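Local structure of hydrolase (Burkholderia cenocepacia, 4QKU) at residues G45-A50 and V129-R134; A71-V76 and A123-Q128; I221-G226 and C338-R343; P304-Y309 and M349-A354; G417-D422 and V426-C431. The protein probably hydrolyses fumarylacetoacetate to fumarate and acetoacetate, the closing step of phenylalanine and tyrosine breakdown, as a metal-dependent member of the fumarylacetoacetase family. All coordinates share one frame; numbering follows the deposited sequence.

Contact 1 of 5, residues G45-A50 and V129-R134; sequences GIFSDA and VLVAQR
The small antiparallel sheet of the N-terminal domain curls on itself here, bringing Phe47 and Asp49 of strand 44-49 against Val131 of strand 130-132. Two strands, 55-60 and 63-66, stand between them in the sheet order, so the backbones do not pair: the CA atoms of Asp49 and Val131 are 8.0 Å apart, and side chains alone bridge the space. Val131 does the touching with both methyls. Its CG1 lies anti to the backbone N (chi1 172°), which leaves CG2 beside that nitrogen and turned to the other strand. CG2 meets the Phe47 ring obliquely at CE2, 4.2 Å away, and also lies 3.5 Å from Asp49 OD2. CG1 follows at 3.9 Å from the same Asp49 OD2, so one carboxylate oxygen rests over the fork of the valine as the two side chains pass at a slant. Asp49 OD1 accepts from Gly52 N and forms a salt bridge with Arg55 NH2; these bonds help to fix the carboxylate's rotation. Phe47 also packs on Ile64 and Leu138, giving the curled sheet an apolar lining. A strongly bent five-stranded sheet, with a short 3-10 segment after strand 130-132 and before strand 137-139, is typical of the SH3-like barrel known from the N-terminal domain of fumarylacetoacetases.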
# COMPACT_ATOMS: atom_id res chain seq x y z
N GLY B 45 5.20 16.24 -14.92
CA GLY B 45 4.44 16.54 -13.69
C GLY B 45 2.99 16.86 -13.96
O GLY B 45 2.52 16.77 -15.10
N ILE B 46 2.28 17.21 -12.89
CA ILE B 46 0.87 17.54 -12.95
C ILE B 46 0.70 18.88 -12.29
O ILE B 46 1.19 19.10 -11.17
CB ILE B 46 -0.00 16.51 -12.19
CG1 ILE B 46 0.08 15.14 -12.86
CG2 ILE B 46 -1.44 16.99 -12.08
CD1 ILE B 46 -0.62 15.06 -14.20
N PHE B 47 0.01 19.78 -12.97
CA PHE B 47 -0.11 21.16 -12.51
C PHE B 47 -1.49 21.70 -12.82
O PHE B 47 -2.15 21.25 -13.76
CB PHE B 47 0.95 22.08 -13.18
CG PHE B 47 0.58 22.46 -14.58
CD1 PHE B 47 0.81 21.60 -15.63
CD2 PHE B 47 -0.05 23.66 -14.83
CE1 PHE B 47 0.43 21.93 -16.92
CE2 PHE B 47 -0.42 24.01 -16.11
CZ PHE B 47 -0.19 23.15 -17.16
N SER B 48 -1.89 22.68 -12.03
CA SER B 48 -3.07 23.44 -12.35
C SER B 48 -2.73 24.91 -12.29
O SER B 48 -1.74 25.31 -11.69
CB SER B 48 -4.22 23.09 -11.39
OG SER B 48 -3.87 23.38 -10.06
N ASP B 49 -3.58 25.70 -12.92
CA ASP B 49 -3.49 27.14 -12.87
C ASP B 49 -4.91 27.68 -12.95
O ASP B 49 -5.88 26.91 -12.92
CB ASP B 49 -2.67 27.64 -14.05
CG ASP B 49 -3.25 27.22 -15.40
OD1 ASP B 49 -4.20 26.41 -15.45
OD2 ASP B 49 -2.77 27.72 -16.44
N ALA B 50 -5.05 29.00 -13.03
CA ALA B 50 -6.35 29.61 -13.26
C ALA B 50 -6.96 29.27 -14.64
O ALA B 50 -8.17 29.32 -14.82
CB ALA B 50 -6.25 31.12 -13.08
N VAL B 129 0.12 27.81 -24.53
CA VAL B 129 0.69 26.50 -24.22
C VAL B 129 1.78 26.50 -23.15
O VAL B 129 2.25 25.44 -22.73
CB VAL B 129 1.23 25.80 -25.48
CG1 VAL B 129 0.17 25.78 -26.57
CG2 VAL B 129 2.50 26.46 -25.98
N LEU B 130 2.19 27.68 -22.72
CA LEU B 130 3.17 27.78 -21.67
C LEU B 130 2.56 28.50 -20.49
O LEU B 130 1.80 29.47 -20.65
CB LEU B 130 4.39 28.56 -22.16
CG LEU B 130 5.11 27.94 -23.35
CD1 LEU B 130 6.25 28.86 -23.79
CD2 LEU B 130 5.63 26.55 -23.05
N VAL B 131 2.93 28.05 -19.30
CA VAL B 131 2.44 28.60 -18.07
C VAL B 131 3.63 28.78 -17.15
O VAL B 131 4.41 27.86 -16.96
CB VAL B 131 1.42 27.65 -17.44
CG1 VAL B 131 1.04 28.11 -16.04
CG2 VAL B 131 0.19 27.53 -18.32
N ALA B 132 3.77 29.96 -16.57
CA ALA B 132 4.88 30.22 -15.66
C ALA B 132 4.69 29.36 -14.40
O ALA B 132 3.56 29.22 -13.91
CB ALA B 132 4.98 31.70 -15.31
N GLN B 133 5.78 28.78 -13.93
CA GLN B 133 5.76 27.98 -12.70
C GLN B 133 5.23 28.81 -11.55
O GLN B 133 4.49 28.31 -10.72
CB GLN B 133 7.15 27.42 -12.40
CG GLN B 133 7.54 26.30 -13.36
CD GLN B 133 8.98 25.84 -13.20
OE1 GLN B 133 9.47 25.69 -12.07
NE2 GLN B 133 9.66 25.58 -14.30
N ARG B 134 5.60 30.09 -11.54
CA ARG B 134 5.13 31.08 -10.57
C ARG B 134 3.59 31.17 -10.50
O ARG B 134 3.05 31.45 -9.45
CB ARG B 134 5.77 32.46 -10.86

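Contact 2 of 5, residues A71-V76 and A123-Q128; sequences ARAGLV and AALRAQ
Ala73 and Leu125 mark the closest backbone approach, with CA atoms 8.3 Å apart, where the chain turns out of helix 67-72 and faces the flank of helix 123-129. The gap is filled mainly by Leu125. Its CG is anti to the backbone N (chi1 -171°), which carries the isobutyl fork across to the turn after helix 67-72. The fork then straddles two targets: CD1 sits 4.1 Å from Ala73 CB, while CD2 is 4.0 Å from Leu75 CD1. CD2 also keeps 4.1 Å from Ala73 CB, so the alanine methyl is touched by both branches. The two leucines reach toward each other and meet tip to tip. What presents Ala73 and Leu75 together is a Schellman motif that ends helix 67-72: Gly74 takes a positive phi of 78°, and its N donates to Ala71 O at 2.9 Å. The residues flanking this glycine thereby direct their CB atoms to the same helix. Behind the methyl contacts, Leu75 also packs on Leu70, Leu111 and Thr118, and Leu125 on Leu119, which ties this surface patch into the helical side of the N-terminal domain. At the start of its helix, Leu125 N is bonded to Asp122 OD1.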
# COMPACT_ATOMS: atom_id res chain seq x y z
N ALA B 71 -0.96 19.37 -27.58
CA ALA B 71 -1.57 18.31 -28.41
C ALA B 71 -2.74 18.86 -29.24
O ALA B 71 -2.83 18.59 -30.43
CB ALA B 71 -2.01 17.15 -27.56
N ARG B 72 -3.59 19.67 -28.61
CA ARG B 72 -4.70 20.30 -29.33
C ARG B 72 -4.20 21.13 -30.51
O ARG B 72 -4.84 21.15 -31.56
CB ARG B 72 -5.57 21.14 -28.39
CG ARG B 72 -6.60 20.31 -27.66
CD ARG B 72 -7.61 21.18 -26.93
NE ARG B 72 -6.98 21.85 -25.80
CZ ARG B 72 -6.80 21.31 -24.59
NH1 ARG B 72 -6.19 22.00 -23.63
NH2 ARG B 72 -7.23 20.07 -24.30
N ALA B 73 -3.06 21.81 -30.33
CA ALA B 73 -2.42 22.59 -31.40
C ALA B 73 -1.66 21.76 -32.44
O ALA B 73 -1.11 22.31 -33.38
CB ALA B 73 -1.49 23.63 -30.81
N GLY B 74 -1.64 20.45 -32.28
CA GLY B 74 -0.98 19.57 -33.24
C GLY B 74 0.53 19.51 -33.13
O GLY B 74 1.18 18.91 -33.96
N LEU B 75 1.09 20.10 -32.07
CA LEU B 75 2.53 20.20 -31.94
C LEU B 75 3.17 19.08 -31.11
O LEU B 75 4.37 19.05 -30.94
CB LEU B 75 2.90 21.58 -31.37
CG LEU B 75 2.67 22.79 -32.28
CD1 LEU B 75 3.14 24.04 -31.56
CD2 LEU B 75 3.40 22.66 -33.61
N VAL B 76 2.36 18.16 -30.62
CA VAL B 76 2.90 16.93 -30.04
C VAL B 76 1.88 15.85 -30.28
O VAL B 76 0.68 16.08 -30.12
CB VAL B 76 3.24 17.07 -28.53
CG1 VAL B 76 1.97 17.21 -27.70
CG2 VAL B 76 4.03 15.87 -28.04
N ALA B 123 3.70 33.93 -31.04
CA ALA B 123 3.46 34.54 -29.74
C ALA B 123 2.11 34.19 -29.19
O ALA B 123 1.99 33.93 -28.00
CB ALA B 123 3.62 36.06 -29.84
N ALA B 124 1.10 34.21 -30.03
CA ALA B 124 -0.27 33.95 -29.59
C ALA B 124 -0.38 32.55 -29.00
O ALA B 124 -1.02 32.35 -27.96
CB ALA B 124 -1.26 34.13 -30.74
N LEU B 125 0.23 31.60 -29.67
CA LEU B 125 0.14 30.20 -29.26
C LEU B 125 1.03 29.90 -28.04
O LEU B 125 0.66 29.09 -27.20
CB LEU B 125 0.50 29.30 -30.44
CG LEU B 125 0.25 27.81 -30.25
CD1 LEU B 125 -1.19 27.55 -29.82
CD2 LEU B 125 0.60 27.07 -31.54
N ARG B 126 2.18 30.56 -27.95
CA ARG B 126 3.02 30.50 -26.74
C ARG B 126 2.30 30.93 -25.48
O ARG B 126 2.55 30.39 -24.40
CB ARG B 126 4.22 31.42 -26.87
CG ARG B 126 5.32 30.84 -27.70
CD ARG B 126 6.38 31.88 -27.95
NE ARG B 126 7.09 32.30 -26.74
CZ ARG B 126 8.37 32.69 -26.71
NH1 ARG B 126 9.11 32.71 -27.82
NH2 ARG B 126 8.93 33.04 -25.57
N ALA B 127 1.44 31.93 -25.61
CA ALA B 127 0.66 32.40 -24.47
C ALA B 127 -0.43 31.40 -24.07
O ALA B 127 -0.92 31.45 -22.95
CB ALA B 127 0.05 33.76 -24.78
N GLN B 128 -0.78 30.49 -24.97
CA GLN B 128 -1.76 29.44 -24.67
C GLN B 128 -1.15 28.10 -24.21
O GLN B 128 -1.84 27.32 -23.56
CB GLN B 128 -2.72 29.20 -25.83

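Contact 3 of 5, residues I221-G226 and C338-R343; sequences IELETG and CRTNFR
Asn341 OD1, on the strand end that leads into Phe342, accepts a nearly straight bond from Arg343 N (2.8 Å, 172° at the hydrogen), in the carbonyl plane and on a lone pair. This is an Asx turn, and a weak second bond reaches the same oxygen from Ile320 N, while ND2 of the amide donates to Asp319 OD1. The turn bends the chain just where the Phe342 ring crosses to Thr225. With CG anti to the backbone N (chi1 -171°), that ring swings over, and its CE1 comes 3.1 Å from Thr225 OG1, a close oblique approach of the hydroxyl oxygen to the ring. Thr225 CG2 adds a looser touch, 4.1 Å from Phe342 CD1.

The two segments belong to different sheets of the C-terminal domain and run almost in the same direction, 21° apart, so this is face-to-face packing in the beta-sandwich core of the FAH fold. Further along, Leu223 CD2 lies 3.6 Å from Thr340 CG2 and 3.8 Å from Cys338 SG; the leucine and threonine side chains pass each other, pointing opposite ways. Leu322, Val324 and Leu415 complete the apolar bed around Leu223. Glu222 and Glu224, on either side of Leu223 in sequence, are predicted calcium ligands and do not touch segment 338-343. Salt bridges to Arg260 and Lys276 hold Glu222, and Glu224 OE1 accepts from Gly372 N. The Leu223 side chain itself stays about 12 Å from the bound sodium ion.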
# COMPACT_ATOMS: atom_id res chain seq x y z
N ILE B 221 13.40 13.98 9.54
CA ILE B 221 13.33 13.76 8.10
C ILE B 221 14.04 12.50 7.77
O ILE B 221 14.74 11.93 8.61
CB ILE B 221 13.98 14.91 7.31
CG1 ILE B 221 15.41 15.21 7.79
CG2 ILE B 221 13.14 16.16 7.46
CD1 ILE B 221 16.44 14.86 6.76
N GLU B 222 13.83 12.04 6.54
CA GLU B 222 14.67 10.98 5.97
C GLU B 222 14.91 11.30 4.51
O GLU B 222 13.99 11.21 3.69
CB GLU B 222 14.01 9.62 6.13
CG GLU B 222 14.10 9.03 7.54
CD GLU B 222 14.01 7.51 7.54
OE1 GLU B 222 14.79 6.90 8.31
OE2 GLU B 222 13.18 6.94 6.78
N LEU B 223 16.14 11.73 4.21
CA LEU B 223 16.56 11.98 2.83
C LEU B 223 16.62 10.68 1.98
O LEU B 223 17.36 9.77 2.29
CB LEU B 223 17.92 12.66 2.80
CG LEU B 223 18.62 12.77 1.43
CD1 LEU B 223 17.82 13.60 0.44
CD2 LEU B 223 19.99 13.38 1.66
N GLU B 224 15.82 10.65 0.93
CA GLU B 224 15.72 9.50 0.06
C GLU B 224 15.38 9.97 -1.33
O GLU B 224 15.00 11.14 -1.52
CB GLU B 224 14.57 8.54 0.50
CG GLU B 224 14.50 8.16 1.97
CD GLU B 224 13.56 7.00 2.24
OE1 GLU B 224 13.27 6.22 1.30
OE2 GLU B 224 13.14 6.82 3.41
N THR B 225 15.52 9.06 -2.27
CA THR B 225 14.88 9.19 -3.56
C THR B 225 13.93 8.01 -3.75
O THR B 225 14.04 6.97 -3.10
CB THR B 225 15.89 9.09 -4.74
OG1 THR B 225 16.45 7.78 -4.76
CG2 THR B 225 17.02 10.14 -4.64
N GLY B 226 12.99 8.19 -4.65
CA GLY B 226 12.06 7.12 -4.94
C GLY B 226 11.90 7.04 -6.42
O GLY B 226 11.96 8.06 -7.11
N CYS B 338 22.82 18.52 5.46
CA CYS B 338 23.29 17.26 4.87
C CYS B 338 23.66 17.48 3.43
O CYS B 338 22.91 18.09 2.67
CB CYS B 338 22.21 16.17 4.96
SG CYS B 338 22.65 14.62 4.09
N ARG B 339 24.84 17.01 3.05
CA ARG B 339 25.24 16.95 1.66
C ARG B 339 25.68 15.54 1.40
O ARG B 339 26.56 15.02 2.09
CB ARG B 339 26.38 17.94 1.38
CG ARG B 339 25.93 19.34 1.01
CD ARG B 339 26.77 20.45 1.70
NE ARG B 339 26.37 20.66 3.11
CZ ARG B 339 27.17 20.61 4.19
NH1 ARG B 339 28.46 20.34 4.11
NH2 ARG B 339 26.63 20.82 5.39
N THR B 340 25.09 14.89 0.42
CA THR B 340 25.53 13.55 0.12
C THR B 340 25.27 13.28 -1.37
O THR B 340 25.00 14.22 -2.14
CB THR B 340 24.88 12.51 1.09
OG1 THR B 340 25.52 11.25 0.96
CG2 THR B 340 23.36 12.36 0.84
N ASN B 341 25.37 12.01 -1.77
CA ASN B 341 25.13 11.65 -3.16
C ASN B 341 24.46 10.29 -3.27
O ASN B 341 24.75 9.38 -2.48
CB ASN B 341 26.46 11.67 -3.93
CG ASN B 341 26.27 11.62 -5.45
OD1 ASN B 341 25.81 10.64 -6.01
ND2 ASN B 341 26.64 12.70 -6.12
N PHE B 342 23.59 10.16 -4.27
CA PHE B 342 22.87 8.91 -4.54
C PHE B 342 23.76 7.73 -4.96
O PHE B 342 23.40 6.58 -4.71
CB PHE B 342 21.83 9.13 -5.65
CG PHE B 342 20.89 7.98 -5.86
CD1 PHE B 342 20.10 7.50 -4.81
CD2 PHE B 342 20.76 7.37 -7.10
CE1 PHE B 342 19.23 6.45 -4.99
CE2 PHE B 342 19.87 6.32 -7.28
CZ PHE B 342 19.10 5.87 -6.22
N ARG B 343 24.89 8.01 -5.60
CA ARG B 343 25.76 7.00 -6.17
C ARG B 343 26.31 5.99 -5.17
O ARG B 343 26.75 4.93 -5.56
CB ARG B 343 26.94 7.67 -6.87
CG ARG B 343 27.97 8.31 -5.92
CD ARG B 343 29.08 9.02 -6.68
NE ARG B 343 29.78 8.10 -7.57
CZ ARG B 343 30.56 8.46 -8.60
NH1 ARG B 343 30.77 9.74 -8.90
NH2 ARG B 343 31.14 7.52 -9.34

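Contact 4 of 5, residues P304-Y309 and M349-A354; sequences PQPLAY and MAQQLA
Gln351 leaves helix 349-357 and extends to the loop at Pro306. From CB the chain runs on through CG to CD almost fully stretched, since CD lies anti to CA (chi2 174°), and the side chain also packs on His312. At the tip, the amide splits its work. OE1 turns back and accepts from Thr348 N, just before the helix begins; NE2 goes outward and donates to Leu310 O and to Gln302 OE1. All three bonds fix which way round the amide lies. Beside these bonds, NE2 also rests 4.5 Å from Pro306 CG, a light van der Waals approach to the loop of residues 304-309.

One turn later on the helix, Ala354 CB faces the loop and comes 4.4 Å from Tyr309 O. The CA atoms of Tyr309 and Ala354 are 7.6 Å apart, where the 3-10 segment that begins at Ala308 passes the helix. The Tyr309 ring is turned across the direction of the helix, and its OH is hydrogen-bonded to His355 ND1, the residue after Ala354.

That hydroxyl is shared with the dimer partner, since it also bonds Gln202 NE2 of the second subunit, whose Phe213 meets the Tyr309 ring at about 35° between planes. Gln305 O likewise accepts from Arg210 of the second subunit. The chemistry implies a division of labour: across the two segments there are only light van der Waals touches, each of a carbon against a polar atom, whereas the neighbouring hydrogen bonds of Gln351 and Tyr309 set their relative position and link it to the subunit interface.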
# COMPACT_ATOMS: atom_id res chain seq x y z
N PRO B 304 29.64 -9.78 0.50
CA PRO B 304 29.86 -10.85 -0.47
C PRO B 304 29.03 -10.69 -1.76
O PRO B 304 28.11 -9.91 -1.83
CB PRO B 304 29.46 -12.10 0.28
CG PRO B 304 28.43 -11.65 1.28
CD PRO B 304 28.70 -10.19 1.56
N GLN B 305 29.43 -11.44 -2.79
CA GLN B 305 28.76 -11.42 -4.08
C GLN B 305 27.37 -11.98 -3.89
O GLN B 305 27.21 -13.08 -3.36
CB GLN B 305 29.51 -12.23 -5.12
CG GLN B 305 28.79 -12.36 -6.46
CD GLN B 305 29.36 -13.42 -7.44
OE1 GLN B 305 29.32 -13.26 -8.67
NE2 GLN B 305 29.82 -14.55 -6.89
N PRO B 306 26.35 -11.23 -4.31
CA PRO B 306 24.98 -11.64 -4.03
C PRO B 306 24.55 -12.87 -4.81
O PRO B 306 25.24 -13.29 -5.73
CB PRO B 306 24.12 -10.43 -4.43
CG PRO B 306 25.03 -9.45 -5.06
CD PRO B 306 26.45 -9.84 -4.79
N LEU B 307 23.42 -13.45 -4.44
CA LEU B 307 22.87 -14.56 -5.22
C LEU B 307 22.61 -14.12 -6.65
O LEU B 307 22.37 -12.93 -6.91
CB LEU B 307 21.58 -15.08 -4.59
CG LEU B 307 21.79 -15.79 -3.26
CD1 LEU B 307 20.55 -15.69 -2.40
CD2 LEU B 307 22.17 -17.23 -3.50
N ALA B 308 22.67 -15.08 -7.56
CA ALA B 308 22.55 -14.86 -9.00
C ALA B 308 21.40 -13.95 -9.44
O ALA B 308 21.56 -13.11 -10.32
CB ALA B 308 22.43 -16.21 -9.71
N TYR B 309 20.24 -14.14 -8.84
CA TYR B 309 19.06 -13.40 -9.28
C TYR B 309 19.23 -11.87 -9.06
O TYR B 309 18.59 -11.09 -9.74
CB TYR B 309 17.78 -13.94 -8.60
CG TYR B 309 17.47 -13.41 -7.20
CD1 TYR B 309 17.97 -14.04 -6.05
CD2 TYR B 309 16.65 -12.29 -7.03
CE1 TYR B 309 17.68 -13.55 -4.77
CE2 TYR B 309 16.32 -11.82 -5.75
CZ TYR B 309 16.84 -12.45 -4.61
OH TYR B 309 16.53 -11.95 -3.36
N MET B 349 18.54 0.40 -7.91
CA MET B 349 17.12 0.35 -8.25
C MET B 349 16.75 -0.95 -8.92
O MET B 349 15.74 -1.57 -8.61
CB MET B 349 16.76 1.55 -9.13
CG MET B 349 16.88 2.89 -8.37
SD MET B 349 16.28 4.26 -9.38
CE MET B 349 17.60 4.32 -10.61
N ALA B 350 17.59 -1.40 -9.84
CA ALA B 350 17.34 -2.65 -10.52
C ALA B 350 17.25 -3.78 -9.54
O ALA B 350 16.37 -4.63 -9.68
CB ALA B 350 18.44 -2.91 -11.53
N GLN B 351 18.16 -3.82 -8.57
CA GLN B 351 18.22 -4.94 -7.62
C GLN B 351 17.06 -4.89 -6.68
O GLN B 351 16.51 -5.92 -6.28
CB GLN B 351 19.53 -4.91 -6.81
CG GLN B 351 20.78 -5.16 -7.66
CD GLN B 351 22.08 -4.97 -6.88
OE1 GLN B 351 22.30 -3.92 -6.25
NE2 GLN B 351 22.95 -5.97 -6.94
N GLN B 352 16.65 -3.68 -6.31
CA GLN B 352 15.50 -3.55 -5.44
C GLN B 352 14.27 -4.06 -6.18
O GLN B 352 13.47 -4.79 -5.60
CB GLN B 352 15.29 -2.11 -4.99
CG GLN B 352 16.39 -1.57 -4.09
CD GLN B 352 16.44 -0.05 -3.97
OE1 GLN B 352 15.92 0.68 -4.82
NE2 GLN B 352 17.11 0.42 -2.92
N LEU B 353 14.12 -3.70 -7.44
CA LEU B 353 12.91 -4.04 -8.17
C LEU B 353 12.89 -5.55 -8.43
O LEU B 353 11.83 -6.22 -8.32
CB LEU B 353 12.81 -3.23 -9.47
CG LEU B 353 11.56 -3.41 -10.30
CD1 LEU B 353 10.32 -3.17 -9.44
CD2 LEU B 353 11.52 -2.49 -11.51
N ALA B 354 14.06 -6.10 -8.74
CA ALA B 354 14.17 -7.57 -8.90
C ALA B 354 13.79 -8.28 -7.60
O ALA B 354 13.04 -9.27 -7.60
CB ALA B 354 15.57 -7.97 -9.34

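Contact 5 of 5, residues G417-D422 and V426-C431; sequences GWCQGD and VGFGTC
Trp418 and Gly427 face each other in a beta hairpin of strands 412-421 and 424-436, whose local axes run antiparallel at 169°. They form a non-hydrogen-bonded pair with CA atoms just 3.9 Å apart, and Trp418 CB lies 3.8 Å from Gly427 CA, a closeness that the lack of a side chain on glycine accommodates. Next along, Cys419 and Val426 are the hydrogen-bonded pair: Cys419 N donates to Val426 O at 2.7 Å, and Val426 N returns the bond to Cys419 O at 3.0 Å. Val426 O takes a second, softer approach from Trp418 CA, a CA-H...O contact.

On the far side of the glycine, Phe428 N donates to Gly417 O at 2.9 Å with an angle of 163°. The same carbonyl oxygen also lies at the edge of the Phe428 ring, in its plane and 3.5 Å from CD1. With CG beside its backbone N (chi1 -74°), the phenylalanine thus brings its ring beside Gly417, where Cys419 SG too approaches the edge.

These side chains are held in turn by other strands. Phe428 packs on Ile320, Val287, Met251 and Leu253, joining the hairpin to both large sheets of the C-terminal domain, and Phe295 covers Cys419 and Val426. The Trp418 indole leads away from the hairpin partner, packs on Ala321 and Glu323, and makes a cation-pi interaction with Arg425. Towards the turn, Gln420 NE2 donates to Gly421 O at 2.6 Å, the acceptor lying in the plane of the glutamine amide.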
# COMPACT_ATOMS: atom_id res chain seq x y z
N GLY B 417 18.01 18.07 -5.08
CA GLY B 417 18.89 17.14 -5.75
C GLY B 417 19.13 17.53 -7.19
O GLY B 417 18.28 18.14 -7.83
N TRP B 418 20.29 17.16 -7.70
CA TRP B 418 20.65 17.55 -9.05
C TRP B 418 21.88 16.81 -9.54
O TRP B 418 22.73 16.37 -8.74
CB TRP B 418 20.91 19.07 -9.14
CG TRP B 418 22.19 19.47 -8.46
CD1 TRP B 418 23.42 19.56 -9.04
CD2 TRP B 418 22.36 19.80 -7.08
NE1 TRP B 418 24.35 19.94 -8.10
CE2 TRP B 418 23.73 20.10 -6.89
CE3 TRP B 418 21.49 19.90 -5.98
CZ2 TRP B 418 24.25 20.47 -5.65
CZ3 TRP B 418 22.02 20.26 -4.73
CH2 TRP B 418 23.38 20.53 -4.58
N CYS B 419 21.95 16.65 -10.86
CA CYS B 419 23.08 16.01 -11.52
C CYS B 419 23.87 17.06 -12.25
O CYS B 419 23.31 17.81 -13.03
CB CYS B 419 22.59 14.99 -12.54
SG CYS B 419 21.49 13.74 -11.85
N GLN B 420 25.15 17.15 -11.94
CA GLN B 420 26.02 18.20 -12.48
C GLN B 420 26.64 17.82 -13.83
O GLN B 420 27.52 16.99 -13.87
CB GLN B 420 27.14 18.51 -11.47
CG GLN B 420 27.98 19.73 -11.82
CD GLN B 420 27.13 20.95 -12.07
OE1 GLN B 420 26.57 21.53 -11.13
NE2 GLN B 420 26.99 21.33 -13.34
N GLY B 421 26.16 18.42 -14.91
CA GLY B 421 26.81 18.31 -16.22
C GLY B 421 27.74 19.49 -16.48
O GLY B 421 27.88 20.38 -15.62
N ASP B 422 28.41 19.48 -17.63
CA ASP B 422 29.35 20.57 -18.01
C ASP B 422 28.55 21.80 -18.49
O ASP B 422 28.09 21.86 -19.64
CB ASP B 422 30.35 20.10 -19.10
N VAL B 426 20.81 18.74 -14.49
CA VAL B 426 19.50 18.12 -14.50
C VAL B 426 19.09 18.04 -13.05
O VAL B 426 19.68 17.32 -12.26
CB VAL B 426 19.56 16.74 -15.15
CG1 VAL B 426 18.27 15.94 -14.92
CG2 VAL B 426 19.83 16.90 -16.64
N GLY B 427 18.08 18.82 -12.68
CA GLY B 427 17.74 18.95 -11.28
C GLY B 427 16.35 18.42 -10.99
O GLY B 427 15.49 18.34 -11.88
N PHE B 428 16.13 18.13 -9.72
CA PHE B 428 14.87 17.54 -9.26
C PHE B 428 13.85 18.55 -8.72
O PHE B 428 12.76 18.18 -8.36
CB PHE B 428 15.20 16.47 -8.18
CG PHE B 428 15.78 15.21 -8.75
CD1 PHE B 428 17.09 15.19 -9.18
CD2 PHE B 428 15.00 14.07 -8.89
CE1 PHE B 428 17.63 14.05 -9.74
CE2 PHE B 428 15.54 12.92 -9.43
CZ PHE B 428 16.85 12.92 -9.87
N GLY B 429 14.21 19.82 -8.67
CA GLY B 429 13.39 20.80 -7.98
C GLY B 429 13.54 20.61 -6.48
O GLY B 429 14.63 20.21 -5.99
N THR B 430 12.47 20.90 -5.73
CA THR B 430 12.52 20.71 -4.30
C THR B 430 11.41 19.83 -3.77
O THR B 430 10.35 19.63 -4.39
CB THR B 430 12.46 22.05 -3.54
OG1 THR B 430 11.25 22.74 -3.89
CG2 THR B 430 13.69 22.92 -3.84
N CYS B 431 11.68 19.32 -2.57
CA CYS B 431 10.78 18.47 -1.83
C CYS B 431 10.67 19.05 -0.43
O CYS B 431 11.47 18.71 0.44
CB CYS B 431 11.33 17.06 -1.84
SG CYS B 431 10.45 15.92 -0.80

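Along the chain, contact 2 is nested inside the loop that contact 1 closes, and helix 123-129 runs straight into strand 130-132, so the two are neighbours in the N-terminal domain with centres 14 Å apart. Contacts 3, 4 and 5 follow in the C-terminal domain. Contacts 3 and 4 interleave in sequence and touch, Phe342 CZ lying 4.3 Å from Met349 CG, as strand 335-341 leads on to helix 349-357. Contact 5, 12 Å from contact 3 between centres, reaches the same sheet. Contacts 1 and 4 lie on opposite sides of the chain's centre, their centres about 40 Å apart, so the set spans from the N-terminal barrel through the core near the predicted metal site to the subunit interface.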